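Local coordinates for hypothetical protein VC1899 (Vibrio cholerae, PDB 1XMX) that is of unknown function but contains a Card1-like endonuclease domain of the PDDEXK clan and probably binds nucleic acid, at residues 195-198 and 199-203. Sequence-based numbering, arbitrary orientation.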
# COMPACT_ATOMS: atom_id res chain seq x y z
N ALA A 195 -15.76 -25.68 0.34
CA ALA A 195 -15.89 -24.48 1.21
C ALA A 195 -17.00 -23.53 0.73
O ALA A 195 -17.74 -22.99 1.52
CB ALA A 195 -14.54 -23.75 1.32
N THR A 196 -17.10 -23.35 -0.59
CA THR A 196 -18.12 -22.49 -1.17
C THR A 196 -19.55 -23.00 -0.94
O THR A 196 -20.46 -22.20 -0.68
CB THR A 196 -17.86 -22.30 -2.65
OG1 THR A 196 -16.60 -21.61 -2.80
CG2 THR A 196 -18.97 -21.50 -3.30
N THR A 197 -19.74 -24.32 -1.03
CA THR A 197 -21.02 -24.95 -0.68
C THR A 197 -21.44 -24.65 0.78
O THR A 197 -22.63 -24.33 1.03
CB THR A 197 -20.95 -26.46 -0.93
OG1 THR A 197 -20.84 -26.68 -2.33
CG2 THR A 197 -22.24 -27.18 -0.48
N CYS A 198 -20.48 -24.75 1.71
CA CYS A 198 -20.71 -24.42 3.11
C CYS A 198 -21.09 -22.95 3.22
O CYS A 198 -22.05 -22.64 3.90
CB CYS A 198 -19.45 -24.65 3.98
SG CYS A 198 -18.89 -26.34 4.05
N ARG A 199 -20.31 -22.05 2.61
CA ARG A 199 -20.64 -20.64 2.59
C ARG A 199 -22.07 -20.35 2.12
O ARG A 199 -22.81 -19.65 2.79
CB ARG A 199 -19.66 -19.81 1.75
CG ARG A 199 -19.82 -18.32 2.09
CD ARG A 199 -18.99 -17.38 1.22
NE ARG A 199 -19.28 -17.54 -0.20
CZ ARG A 199 -18.48 -18.15 -1.06
NH1 ARG A 199 -17.32 -18.70 -0.66
NH2 ARG A 199 -18.84 -18.24 -2.33
N LYS A 200 -22.43 -20.87 0.95
CA LYS A 200 -23.76 -20.65 0.39
C LYS A 200 -24.88 -21.25 1.23
O LYS A 200 -26.00 -20.75 1.22
CB LYS A 200 -23.86 -21.19 -1.03
CG LYS A 200 -22.95 -20.45 -2.00
CD LYS A 200 -23.06 -20.99 -3.41
CE LYS A 200 -22.25 -20.08 -4.34
NZ LYS A 200 -22.58 -20.47 -5.73
N GLU A 201 -24.58 -22.32 1.96
CA GLU A 201 -25.59 -22.99 2.76
C GLU A 201 -25.65 -22.46 4.17
O GLU A 201 -26.57 -22.80 4.93
CB GLU A 201 -25.25 -24.45 2.82
CG GLU A 201 -25.03 -24.99 1.49
CD GLU A 201 -26.17 -25.81 1.09
OE1 GLU A 201 -27.26 -25.23 0.86
OE2 GLU A 201 -25.98 -27.06 1.05
N GLN A 202 -24.66 -21.60 4.48
CA GLN A 202 -24.44 -21.04 5.81
C GLN A 202 -24.18 -22.08 6.88
O GLN A 202 -24.68 -21.98 7.97
CB GLN A 202 -25.55 -20.08 6.22
CG GLN A 202 -25.72 -18.98 5.23
CD GLN A 202 -26.76 -18.01 5.68
OE1 GLN A 202 -27.22 -18.05 6.84
NE2 GLN A 202 -27.14 -17.11 4.78
N LYS A 203 -23.37 -23.07 6.54
CA LYS A 203 -23.00 -24.08 7.51
C LYS A 203 -21.52 -24.41 7.45
O LYS A 203 -20.73 -23.83 6.63
CB LYS A 203 -23.90 -25.33 7.38
CG LYS A 203 -23.92 -26.01 6.03
CD LYS A 203 -25.17 -26.91 6.02
CE LYS A 203 -25.05 -28.05 5.03
NZ LYS A 203 -25.03 -27.51 3.64
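Cys198 and Lys203 close the C-terminal end of helix 181-201 in a Schellman motif. The chain leaves the helix at Gln202, whose positive phi of 60°, in the left-handed region, lets Lys203 N fold back and donate to Cys198 O at 3.0 Å. Cys198 O also receives a weak bond from Glu201 N. One turn earlier the bonding is still regular: Arg199 N reaches Ala195 O and Lys200 N reaches Thr196 O, each at 2.9 Å and nearly straight.

Van der Waals contacts gather round the methyl of Thr196. CG2 is anti to the backbone N (chi1 -64° for OG1), which sets the methyl beside the long chains of the next turn. Arg199 NH2 lies 3.4 Å from Thr196 CG2, which sits oblique to the guanidinium, folded back by the bend at chi3 (57°). Lys200, extended beyond CG, runs alongside as the aliphatic partner, its CE 3.7 Å from the same Thr196 CG2. Threonine suits this place because its other branch is polar: OG1 is hydrogen-bonded chiefly to Asn192 O, one turn back, and Asn250 OD1 on helix 243-266 shares the hydroxyl. Small, buried Cys198 fits between that helix and strand 205-207, touching Arg246 and Val206.

Charge pairing occurs just across the turn. Glu201 and Lys203 are long enough to meet along the flank of the last turn. Thr197 lies beside Glu201, although the exact placement of the Glu201 side chain is doubtful; its carboxylate oxygen OE2 meets Lys203 NZ in a salt bridge at 2.8 Å.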